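Local structure of uncharacterized protein (3CLQ) at residues E16-I21 and I365-D370; Q67-F72 and A106-P111; G316-A321 and E346-E351. The protein is of unknown function but belongs to the AllG family, named for a subunit of oxamate carbamoyltransferase, and may have a related role. All coordinates share one frame; numbering follows the deposited sequence.

Overall arrangement
Starting at the N terminus, helix 6-23 opens contact 1, which closes only when strand 363-369 returns to it, some 340 residues later. Both other contacts fall within this long loop, one after the other, and none of the three cross. Contact 2 closes a short loop by bringing residues 106-111 against helix 60-73; it lies on the opposite side of the chain's centre from the other two, its centre 33 Å from the centre of each. Contact 3 closes another short loop, of about 25 residues, bringing 316-321 to strand 348-352. The centres of contacts 1 and 3 are 10 Å apart, and the two meet in one antiparallel sheet, where Thr349 N lies 2.7 Å from Thr367 O, a probable hydrogen bond.

Contact 1 (E16-I21 and I365-D370); sequences EAVTRI and IPTGID
Helix-on-sheet packing brings Val18 and Ile21, nearly a turn apart on helix 6-23, against Thr367 of strand 363-369, the middle strand of a three-stranded antiparallel sheet. The contact is buried and mainly apolar. Ile21 CG2 meets Thr367 CG2 at 3.7 Å, the two side chains running past one another in opposite directions. Val18 comes across Thr367 at a slant, with CG2 4.0 Å from Thr367 CB and 3.9 Å from the carbonyl Thr367 O. Its chi1 of 69° sets CG2 anti to the backbone N, the branch that reaches the strand. The hydroxyl of Thr367 is engaged within the sheet, OG1 bonding to the carbonyl of Lys350, while its methyl serves the helix. Gly368 brings the backbones closest, its CA 5.8 Å from Val18 CA; with no side chain and a phi of 90°, it lets Val18 CG2 lie near the strand. Just beyond, Asp370 caps the N terminus of helix 371-377 through OD2 and the N of Leu372. Helix 6-23 thus lies against the sheet where Val18 also touches Thr349 of strand 348-352, while Ile369 packs on Val257 and Met260 of strand 257-263.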
ATOM      1  N   GLU B  16     -29.264  -8.496 -13.417  1.00 56.24           N
ATOM      2  CA  GLU B  16     -29.062  -7.258 -14.166  1.00 55.45           C
ATOM      3  C   GLU B  16     -28.535  -6.154 -13.242  1.00 54.48           C
ATOM      4  O   GLU B  16     -27.561  -5.471 -13.575  1.00 53.94           O
ATOM      5  CB  GLU B  16     -30.353  -6.853 -14.908  1.00 56.64           C
ATOM      6  CG  GLU B  16     -30.339  -5.514 -15.696  1.00 57.84           C
ATOM      7  CD  GLU B  16     -29.115  -5.316 -16.649  1.00 59.97           C
ATOM      8  OE1 GLU B  16     -28.388  -6.295 -16.966  1.00 61.00           O
ATOM      9  OE2 GLU B  16     -28.872  -4.158 -17.088  1.00 59.82           O
ATOM     10  N   ALA B  17     -29.144  -6.003 -12.074  1.00 53.17           N
ATOM     11  CA  ALA B  17     -28.723  -4.959 -11.140  1.00 52.64           C
ATOM     12  C   ALA B  17     -27.288  -5.138 -10.665  1.00 52.67           C
ATOM     13  O   ALA B  17     -26.491  -4.199 -10.727  1.00 53.33           O
ATOM     14  CB  ALA B  17     -29.657  -4.893  -9.960  1.00 52.91           C
ATOM     15  N   VAL B  18     -26.949  -6.339 -10.198  1.00 52.17           N
ATOM     16  CA  VAL B  18     -25.593  -6.601  -9.705  1.00 51.68           C
ATOM     17  C   VAL B  18     -24.562  -6.565 -10.825  1.00 51.64           C
ATOM     18  O   VAL B  18     -23.383  -6.266 -10.586  1.00 52.79           O
ATOM     19  CB  VAL B  18     -25.476  -7.928  -8.886  1.00 51.96           C
ATOM     20  CG1 VAL B  18     -25.652  -9.151  -9.761  1.00 51.28           C
ATOM     21  CG2 VAL B  18     -24.129  -7.997  -8.177  1.00 52.31           C
ATOM     22  N   THR B  19     -25.001  -6.852 -12.048  1.00 51.41           N
ATOM     23  CA  THR B  19     -24.110  -6.759 -13.195  1.00 51.00           C
ATOM     24  C   THR B  19     -23.759  -5.320 -13.468  1.00 50.35           C
ATOM     25  O   THR B  19     -22.652  -5.038 -13.899  1.00 50.77           O
ATOM     26  CB  THR B  19     -24.685  -7.392 -14.480  1.00 51.63           C
ATOM     27  OG1 THR B  19     -24.828  -8.799 -14.288  1.00 53.18           O
ATOM     28  CG2 THR B  19     -23.724  -7.193 -15.646  1.00 51.58           C
ATOM     29  N   ARG B  20     -24.683  -4.400 -13.227  1.00 49.53           N
ATOM     30  CA  ARG B  20     -24.328  -3.014 -13.410  1.00 50.61           C
ATOM     31  C   ARG B  20     -23.272  -2.635 -12.383  1.00 51.53           C
ATOM     32  O   ARG B  20     -22.190  -2.189 -12.736  1.00 54.31           O
ATOM     33  CB  ARG B  20     -25.529  -2.106 -13.333  1.00 50.77           C
ATOM     34  CG  ARG B  20     -26.510  -2.317 -14.463  1.00 51.28           C
ATOM     35  CD  ARG B  20     -27.377  -1.100 -14.615  1.00 51.13           C
ATOM     36  NE  ARG B  20     -27.502  -0.751 -16.021  1.00 52.64           N
ATOM     37  CZ  ARG B  20     -27.588   0.489 -16.502  1.00 52.41           C
ATOM     38  NH1 ARG B  20     -27.555   1.549 -15.699  1.00 52.00           N
ATOM     39  NH2 ARG B  20     -27.707   0.658 -17.805  1.00 53.14           N
ATOM     40  N   ILE B  21     -23.561  -2.886 -11.122  1.00 51.25           N
ATOM     41  CA  ILE B  21     -22.661  -2.555 -10.041  1.00 50.47           C
ATOM     42  C   ILE B  21     -21.263  -3.084 -10.303  1.00 51.05           C
ATOM     43  O   ILE B  21     -20.286  -2.334 -10.274  1.00 51.35           O
ATOM     44  CB  ILE B  21     -23.229  -3.133  -8.741  1.00 50.30           C
ATOM     45  CG1 ILE B  21     -24.614  -2.538  -8.485  1.00 49.61           C
ATOM     46  CG2 ILE B  21     -22.276  -2.934  -7.549  1.00 49.65           C
ATOM     47  CD1 ILE B  21     -25.431  -3.284  -7.416  1.00 50.23           C
ATOM     48  N   ILE B 365     -15.112  -9.631  -3.757  1.00 53.23           N
ATOM     49  CA  ILE B 365     -15.863  -9.056  -2.668  1.00 52.83           C
ATOM     50  C   ILE B 365     -17.357  -9.398  -2.806  1.00 54.10           C
ATOM     51  O   ILE B 365     -17.837  -9.603  -3.924  1.00 54.66           O
ATOM     52  CB  ILE B 365     -15.647  -7.579  -2.625  1.00 51.58           C
ATOM     53  CG1 ILE B 365     -15.886  -6.983  -4.015  1.00 51.86           C
ATOM     54  CG2 ILE B 365     -14.235  -7.317  -2.210  1.00 51.39           C
ATOM     55  CD1 ILE B 365     -16.034  -5.466  -4.015  1.00 51.40           C
ATOM     56  N   PRO B 366     -18.089  -9.482  -1.676  1.00 54.20           N
ATOM     57  CA  PRO B 366     -19.495  -9.890  -1.760  1.00 54.59           C
ATOM     58  C   PRO B 366     -20.374  -8.728  -2.149  1.00 55.26           C
ATOM     59  O   PRO B 366     -20.479  -7.749  -1.409  1.00 55.25           O
ATOM     60  CB  PRO B 366     -19.824 -10.358  -0.351  1.00 54.39           C
ATOM     61  CG  PRO B 366     -18.761  -9.756   0.543  1.00 55.17           C
ATOM     62  CD  PRO B 366     -17.664  -9.182  -0.297  1.00 54.23           C
ATOM     63  N   THR B 367     -21.011  -8.845  -3.310  1.00 55.35           N
ATOM     64  CA  THR B 367     -21.762  -7.734  -3.884  1.00 55.47           C
ATOM     65  C   THR B 367     -23.266  -7.973  -3.985  1.00 54.88           C
ATOM     66  O   THR B 367     -23.702  -9.041  -4.415  1.00 54.67           O
ATOM     67  CB  THR B 367     -21.311  -7.487  -5.317  1.00 55.59           C
ATOM     68  OG1 THR B 367     -19.980  -7.967  -5.479  1.00 56.57           O
ATOM     69  CG2 THR B 367     -21.377  -6.031  -5.648  1.00 56.18           C
ATOM     70  N   GLY B 368     -24.044  -6.940  -3.648  1.00 54.13           N
ATOM     71  CA  GLY B 368     -25.469  -6.944  -3.888  1.00 52.53           C
ATOM     72  C   GLY B 368     -26.217  -7.524  -2.716  1.00 52.36           C
ATOM     73  O   GLY B 368     -26.762  -8.627  -2.802  1.00 51.82           O
ATOM     74  N   ILE B 369     -26.207  -6.770  -1.618  1.00 51.96           N
ATOM     75  CA  ILE B 369     -27.008  -7.059  -0.438  1.00 51.96           C
ATOM     76  C   ILE B 369     -28.451  -7.150  -0.836  1.00 52.83           C
ATOM     77  O   ILE B 369     -29.027  -6.170  -1.318  1.00 54.03           O
ATOM     78  CB  ILE B 369     -26.917  -5.940   0.614  1.00 50.78           C
ATOM     79  CG1 ILE B 369     -25.490  -5.868   1.171  1.00 50.71           C
ATOM     80  CG2 ILE B 369     -27.878  -6.226   1.719  1.00 48.99           C
ATOM     81  CD1 ILE B 369     -25.064  -4.506   1.651  1.00 50.47           C
ATOM     82  N   ASP B 370     -29.028  -8.323  -0.623  1.00 52.56           N
ATOM     83  CA  ASP B 370     -30.339  -8.636  -1.104  1.00 53.09           C
ATOM     84  C   ASP B 370     -31.312  -8.668   0.072  1.00 54.40           C
ATOM     85  O   ASP B 370     -31.220  -9.526   0.965  1.00 53.88           O
ATOM     86  CB  ASP B 370     -30.289  -9.981  -1.817  1.00 54.52           C
ATOM     87  CG  ASP B 370     -31.660 -10.510  -2.174  1.00 56.44           C
ATOM     88  OD1 ASP B 370     -31.730 -11.391  -3.054  1.00 57.19           O
ATOM     89  OD2 ASP B 370     -32.679 -10.057  -1.585  1.00 58.04           O
TER

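Contact 2 (Q67-F72 and A106-P111); sequences QGALVF and AGVTSP
Ala69 and Phe72 of helix 60-73 face Val108 and Ser110 of an irregular segment that runs past the helix, a buried loop-on-helix contact whose closest CA atoms, Ala69 and Ser110, are 6.6 Å apart. The apolar part is a meeting of two methyl groups: Ala69 CB touches Val108 CG1 at 3.8 Å. Val108 CG1 stands anti to its own backbone N, and the same valine side chain also packs on Ala65, one turn earlier in the helix.

A second kind of approach is that of a hydroxyl to an aromatic rim. Ser110 OG lies at the edge of the Phe72 ring, close to its plane, 3.7 Å from Phe72 CE2 and 3.8 Å from Phe72 CD2. A chi1 of 82° places this oxygen between the backbone N and the carbonyl carbon of Ser110. Elsewhere the ring packs on Leu152, Ile153 and Arg156 of helix 146-168, so Phe72 links helix 60-73 both to the loop and to that helix.

Hydrogen bonds do not join the two segments. Within the loop, Thr109, whose CB turns away from the helix, bonds through OG1 to Gly107 O at 2.8 Å; the donor stands 42° above the carbonyl plane, with a C=O...OG1 angle of 132°. Backbone bonds between Ala106 and Ala49 and between Thr109 and Leu47 tie the segment to an earlier part of the chain.

The contact therefore rests on a small apolar touch and a hydroxyl at a ring edge, where the weakly positive phenyl rim may slightly favour the serine oxygen.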
ATOM      1  N   GLN B  67     -23.492  24.886  10.862  1.00 51.64           N
ATOM      2  CA  GLN B  67     -23.154  26.209  11.381  1.00 51.22           C
ATOM      3  C   GLN B  67     -21.809  26.694  10.885  1.00 50.79           C
ATOM      4  O   GLN B  67     -21.664  27.857  10.493  1.00 49.87           O
ATOM      5  CB  GLN B  67     -23.175  26.208  12.911  1.00 51.12           C
ATOM      6  CG  GLN B  67     -24.567  26.448  13.487  1.00 50.54           C
ATOM      7  CD  GLN B  67     -24.685  25.955  14.907  1.00 50.30           C
ATOM      8  OE1 GLN B  67     -23.707  25.958  15.662  1.00 50.41           O
ATOM      9  NE2 GLN B  67     -25.883  25.513  15.280  1.00 49.97           N
ATOM     10  N   GLY B  68     -20.828  25.793  10.914  1.00 50.68           N
ATOM     11  CA  GLY B  68     -19.492  26.118  10.456  1.00 50.41           C
ATOM     12  C   GLY B  68     -19.629  26.417   8.985  1.00 50.56           C
ATOM     13  O   GLY B  68     -19.075  27.388   8.478  1.00 50.70           O
ATOM     14  N   ALA B  69     -20.413  25.586   8.312  1.00 50.72           N
ATOM     15  CA  ALA B  69     -20.598  25.696   6.878  1.00 50.86           C
ATOM     16  C   ALA B  69     -21.164  27.057   6.550  1.00 50.68           C
ATOM     17  O   ALA B  69     -20.631  27.776   5.695  1.00 50.85           O
ATOM     18  CB  ALA B  69     -21.537  24.614   6.383  1.00 51.04           C
ATOM     19  N   LEU B  70     -22.244  27.406   7.233  1.00 49.79           N
ATOM     20  CA  LEU B  70     -22.911  28.661   6.975  1.00 49.51           C
ATOM     21  C   LEU B  70     -21.960  29.839   7.136  1.00 49.45           C
ATOM     22  O   LEU B  70     -21.956  30.760   6.314  1.00 49.50           O
ATOM     23  CB  LEU B  70     -24.144  28.796   7.869  1.00 49.83           C
ATOM     24  CG  LEU B  70     -25.532  28.556   7.238  1.00 49.77           C
ATOM     25  CD1 LEU B  70     -25.502  28.047   5.796  1.00 49.60           C
ATOM     26  CD2 LEU B  70     -26.391  27.654   8.105  1.00 50.02           C
ATOM     27  N   VAL B  71     -21.134  29.803   8.176  1.00 49.70           N
ATOM     28  CA  VAL B  71     -20.169  30.876   8.368  1.00 50.77           C
ATOM     29  C   VAL B  71     -19.215  30.947   7.187  1.00 50.97           C
ATOM     30  O   VAL B  71     -18.903  32.025   6.698  1.00 51.15           O
ATOM     31  CB  VAL B  71     -19.395  30.750   9.700  1.00 51.23           C
ATOM     32  CG1 VAL B  71     -18.230  31.764   9.748  1.00 51.41           C
ATOM     33  CG2 VAL B  71     -20.344  30.981  10.880  1.00 51.79           C
ATOM     34  N   PHE B  72     -18.762  29.786   6.726  1.00 51.79           N
ATOM     35  CA  PHE B  72     -17.872  29.711   5.572  1.00 51.86           C
ATOM     36  C   PHE B  72     -18.532  30.249   4.287  1.00 52.04           C
ATOM     37  O   PHE B  72     -17.980  31.132   3.618  1.00 51.12           O
ATOM     38  CB  PHE B  72     -17.362  28.280   5.413  1.00 51.81           C
ATOM     39  CG  PHE B  72     -16.899  27.937   4.026  1.00 51.81           C
ATOM     40  CD1 PHE B  72     -15.601  28.218   3.626  1.00 51.84           C
ATOM     41  CD2 PHE B  72     -17.758  27.298   3.133  1.00 51.28           C
ATOM     42  CE1 PHE B  72     -15.170  27.886   2.360  1.00 51.53           C
ATOM     43  CE2 PHE B  72     -17.339  26.976   1.868  1.00 51.18           C
ATOM     44  CZ  PHE B  72     -16.038  27.269   1.478  1.00 51.36           C
ATOM     45  N   ALA B 106     -20.663  13.894   9.204  1.00 55.68           N
ATOM     46  CA  ALA B 106     -21.773  14.840   9.154  1.00 54.67           C
ATOM     47  C   ALA B 106     -22.131  15.082   7.680  1.00 54.38           C
ATOM     48  O   ALA B 106     -23.287  15.359   7.332  1.00 54.08           O
ATOM     49  CB  ALA B 106     -21.416  16.130   9.864  1.00 53.47           C
ATOM     50  N   GLY B 107     -21.126  14.957   6.822  1.00 53.37           N
ATOM     51  CA  GLY B 107     -21.337  14.936   5.382  1.00 53.44           C
ATOM     52  C   GLY B 107     -21.735  16.281   4.813  1.00 53.10           C
ATOM     53  O   GLY B 107     -22.059  16.399   3.620  1.00 52.72           O
ATOM     54  N   VAL B 108     -21.698  17.306   5.655  1.00 52.45           N
ATOM     55  CA  VAL B 108     -22.194  18.605   5.233  1.00 51.76           C
ATOM     56  C   VAL B 108     -21.397  19.073   4.047  1.00 52.14           C
ATOM     57  O   VAL B 108     -20.179  18.918   4.007  1.00 52.27           O
ATOM     58  CB  VAL B 108     -22.132  19.649   6.335  1.00 51.04           C
ATOM     59  CG1 VAL B 108     -22.590  20.987   5.798  1.00 51.19           C
ATOM     60  CG2 VAL B 108     -23.016  19.228   7.472  1.00 50.91           C
ATOM     61  N   THR B 109     -22.098  19.626   3.068  1.00 52.47           N
ATOM     62  CA  THR B 109     -21.468  20.024   1.821  1.00 52.66           C
ATOM     63  C   THR B 109     -22.206  21.236   1.277  1.00 52.57           C
ATOM     64  O   THR B 109     -23.402  21.159   1.000  1.00 53.14           O
ATOM     65  CB  THR B 109     -21.488  18.844   0.843  1.00 52.33           C
ATOM     66  OG1 THR B 109     -20.899  17.727   1.498  1.00 53.28           O
ATOM     67  CG2 THR B 109     -20.716  19.134  -0.412  1.00 51.81           C
ATOM     68  N   SER B 110     -21.500  22.356   1.166  1.00 52.17           N
ATOM     69  CA  SER B 110     -22.121  23.604   0.787  1.00 53.14           C
ATOM     70  C   SER B 110     -21.552  24.084  -0.527  1.00 53.62           C
ATOM     71  O   SER B 110     -20.452  23.707  -0.873  1.00 54.99           O
ATOM     72  CB  SER B 110     -21.875  24.646   1.868  1.00 53.62           C
ATOM     73  OG  SER B 110     -20.595  25.230   1.731  1.00 54.18           O
ATOM     74  N   PRO B 111     -22.290  24.933  -1.254  1.00 54.47           N
ATOM     75  CA  PRO B 111     -21.962  25.350  -2.618  1.00 55.20           C
ATOM     76  C   PRO B 111     -20.488  25.611  -2.909  1.00 56.90           C
ATOM     77  O   PRO B 111     -20.030  25.282  -4.011  1.00 57.55           O
ATOM     78  CB  PRO B 111     -22.750  26.631  -2.777  1.00 54.90           C
ATOM     79  CG  PRO B 111     -23.957  26.405  -1.949  1.00 54.55           C
ATOM     80  CD  PRO B 111     -23.534  25.564  -0.782  1.00 54.43           C
TER

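Contact 3 (G316-A321 and E346-E351); sequences GGFAMA and EITTKE
Ile347 and Thr348 receive the ring of Phe318, which extends from the loop at 316-321 to the edge of a three-stranded antiparallel sheet, where 348-352 is an outermost strand. The ring also packs on Pro366 and Ile369 of the adjacent strand 363-369, so it lies against residues of both. A classic beta bulge marks the outer strand, with Thr349 and Lys350 both opposite Thr367. Along the segment Ile347 comes first. Its CG2 lies 4.4 Å from Phe318 CZ, a looser and oblique apolar contact, while its backbone is hydrogen-bonded to Asp370. Thr348 makes the tighter contact: its CG2 sits near the plane of the Phe318 ring, at the edge, 3.7 Å from Phe318 CE1. Phe318 and Thr348 point in opposing senses as they pass. With chi1 at 47°, Thr348 turns its methyl to the ring, while OG1 bonds to the carbonyl of Met344, so the two branches of the threonine serve different partners. At Thr349 the chain turns a corner, and OG1 is hydrogen-bonded to Gly368 O. Lys350 then reaches toward helix 6-23, where its NZ forms a salt bridge with Glu15. Glu351 ends the segment on the strand proper, its carboxylate oxygen OE1 hydrogen-bonded to the backbone N of Gly364.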
ATOM      1  N   GLY B 316     -15.094  -2.152   2.787  1.00 56.08           N
ATOM      2  CA  GLY B 316     -15.243  -1.816   4.215  1.00 55.35           C
ATOM      3  C   GLY B 316     -15.336  -3.043   5.117  1.00 56.37           C
ATOM      4  O   GLY B 316     -14.506  -3.946   5.050  1.00 56.14           O
ATOM      5  N   GLY B 317     -16.349  -3.091   5.974  1.00 56.44           N
ATOM      6  CA  GLY B 317     -16.511  -4.239   6.862  1.00 55.78           C
ATOM      7  C   GLY B 317     -16.762  -5.546   6.130  1.00 55.94           C
ATOM      8  O   GLY B 317     -16.403  -6.636   6.620  1.00 55.01           O
ATOM      9  N   PHE B 318     -17.385  -5.451   4.957  1.00 56.15           N
ATOM     10  CA  PHE B 318     -17.590  -6.632   4.126  1.00 56.24           C
ATOM     11  C   PHE B 318     -16.232  -7.191   3.709  1.00 55.95           C
ATOM     12  O   PHE B 318     -16.069  -8.396   3.556  1.00 55.84           O
ATOM     13  CB  PHE B 318     -18.423  -6.276   2.894  1.00 57.05           C
ATOM     14  CG  PHE B 318     -19.920  -6.350   3.115  1.00 57.84           C
ATOM     15  CD1 PHE B 318     -20.747  -6.928   2.163  1.00 57.44           C
ATOM     16  CD2 PHE B 318     -20.502  -5.831   4.263  1.00 57.93           C
ATOM     17  CE1 PHE B 318     -22.119  -6.997   2.354  1.00 57.59           C
ATOM     18  CE2 PHE B 318     -21.878  -5.895   4.458  1.00 57.92           C
ATOM     19  CZ  PHE B 318     -22.687  -6.481   3.503  1.00 57.62           C
ATOM     20  N   ALA B 319     -15.248  -6.307   3.530  1.00 56.20           N
ATOM     21  CA  ALA B 319     -13.906  -6.741   3.133  1.00 56.13           C
ATOM     22  C   ALA B 319     -12.996  -6.910   4.326  1.00 56.65           C
ATOM     23  O   ALA B 319     -11.847  -7.214   4.169  1.00 57.64           O
ATOM     24  CB  ALA B 319     -13.289  -5.791   2.144  1.00 54.68           C
HETATM   25  N   MSE B 320     -13.521  -6.706   5.520  1.00 57.87           N
HETATM   26  CA  MSE B 320     -12.768  -6.904   6.746  1.00 59.76           C
HETATM   27  C   MSE B 320     -11.518  -7.766   6.560  1.00 58.43           C
HETATM   28  O   MSE B 320     -10.422  -7.346   6.887  1.00 58.24           O
HETATM   29  CB  MSE B 320     -13.686  -7.565   7.757  1.00 61.57           C
HETATM   30  CG  MSE B 320     -13.647  -6.989   9.145  1.00 63.01           C
HETATM   31 SE   MSE B 320     -14.953  -7.933  10.264  0.55 63.50          SE
HETATM   32  CE  MSE B 320     -14.032  -7.582  11.976  1.00 63.53           C
ATOM     33  N   ALA B 321     -11.685  -8.968   6.020  1.00 57.67           N
ATOM     34  CA  ALA B 321     -10.590  -9.943   5.927  1.00 56.92           C
ATOM     35  C   ALA B 321      -9.317  -9.426   5.272  1.00 55.88           C
ATOM     36  O   ALA B 321      -8.234  -9.922   5.547  1.00 56.84           O
ATOM     37  CB  ALA B 321     -11.050 -11.187   5.200  1.00 56.92           C
ATOM     38  N   GLU B 346     -23.924 -14.789   1.965  1.00 56.78           N
ATOM     39  CA  GLU B 346     -25.269 -15.350   2.046  1.00 57.84           C
ATOM     40  C   GLU B 346     -26.276 -14.233   1.944  1.00 57.50           C
ATOM     41  O   GLU B 346     -27.456 -14.449   1.662  1.00 56.95           O
ATOM     42  CB  GLU B 346     -25.451 -16.077   3.362  1.00 58.44           C
ATOM     43  CG  GLU B 346     -24.386 -17.115   3.623  1.00 59.89           C
ATOM     44  CD  GLU B 346     -24.466 -17.636   5.033  1.00 61.73           C
ATOM     45  OE1 GLU B 346     -25.472 -17.346   5.728  1.00 62.25           O
ATOM     46  OE2 GLU B 346     -23.525 -18.339   5.456  1.00 63.31           O
ATOM     47  N   ILE B 347     -25.762 -13.031   2.144  1.00 57.83           N
ATOM     48  CA  ILE B 347     -26.535 -11.812   2.093  1.00 58.46           C
ATOM     49  C   ILE B 347     -26.456 -11.155   0.712  1.00 57.18           C
ATOM     50  O   ILE B 347     -27.247 -10.270   0.394  1.00 57.24           O
ATOM     51  CB  ILE B 347     -25.956 -10.819   3.099  1.00 59.57           C
ATOM     52  CG1 ILE B 347     -26.862 -10.618   4.273  1.00 60.55           C
ATOM     53  CG2 ILE B 347     -25.853  -9.440   2.517  1.00 60.69           C
ATOM     54  CD1 ILE B 347     -26.379  -9.394   5.042  1.00 61.14           C
ATOM     55  N   THR B 348     -25.496 -11.569  -0.101  1.00 55.37           N
ATOM     56  CA  THR B 348     -25.184 -10.818  -1.311  1.00 54.63           C
ATOM     57  C   THR B 348     -25.446 -11.635  -2.563  1.00 53.93           C
ATOM     58  O   THR B 348     -25.581 -12.848  -2.489  1.00 54.25           O
ATOM     59  CB  THR B 348     -23.725 -10.354  -1.291  1.00 54.58           C
ATOM     60  OG1 THR B 348     -22.879 -11.453  -0.908  1.00 54.59           O
ATOM     61  CG2 THR B 348     -23.552  -9.220  -0.304  1.00 54.31           C
ATOM     62  N   THR B 349     -25.504 -10.982  -3.715  1.00 53.10           N
ATOM     63  CA  THR B 349     -25.943 -11.674  -4.930  1.00 53.31           C
ATOM     64  C   THR B 349     -24.857 -12.516  -5.634  1.00 54.57           C
ATOM     65  O   THR B 349     -25.129 -13.652  -6.053  1.00 54.05           O
ATOM     66  CB  THR B 349     -26.600 -10.701  -5.924  1.00 52.51           C
ATOM     67  OG1 THR B 349     -27.542  -9.860  -5.234  1.00 52.71           O
ATOM     68  CG2 THR B 349     -27.301 -11.475  -7.024  1.00 51.35           C
ATOM     69  N   LYS B 350     -23.654 -11.957  -5.789  1.00 55.26           N
ATOM     70  CA  LYS B 350     -22.490 -12.716  -6.298  1.00 57.34           C
ATOM     71  C   LYS B 350     -21.200 -11.972  -5.995  1.00 57.01           C
ATOM     72  O   LYS B 350     -21.253 -10.823  -5.577  1.00 57.33           O
ATOM     73  CB  LYS B 350     -22.586 -13.024  -7.804  1.00 57.90           C
ATOM     74  CG  LYS B 350     -22.490 -11.808  -8.723  1.00 58.61           C
ATOM     75  CD  LYS B 350     -22.385 -12.209 -10.204  1.00 58.46           C
ATOM     76  CE  LYS B 350     -23.706 -12.765 -10.739  1.00 58.80           C
ATOM     77  NZ  LYS B 350     -23.665 -12.887 -12.224  1.00 59.43           N
ATOM     78  N   GLU B 351     -20.058 -12.638  -6.182  1.00 57.13           N
ATOM     79  CA  GLU B 351     -18.725 -12.032  -5.972  1.00 57.09           C
ATOM     80  C   GLU B 351     -18.352 -11.121  -7.137  1.00 56.89           C
ATOM     81  O   GLU B 351     -18.547 -11.464  -8.291  1.00 58.03           O
ATOM     82  CB  GLU B 351     -17.626 -13.101  -5.855  1.00 56.38           C
ATOM     83  CG  GLU B 351     -17.901 -14.233  -4.882  1.00 57.03           C
ATOM     84  CD  GLU B 351     -16.763 -15.273  -4.824  1.00 57.68           C
ATOM     85  OE1 GLU B 351     -15.672 -15.037  -5.407  1.00 57.07           O
ATOM     86  OE2 GLU B 351     -16.966 -16.341  -4.189  1.00 58.62           O
TER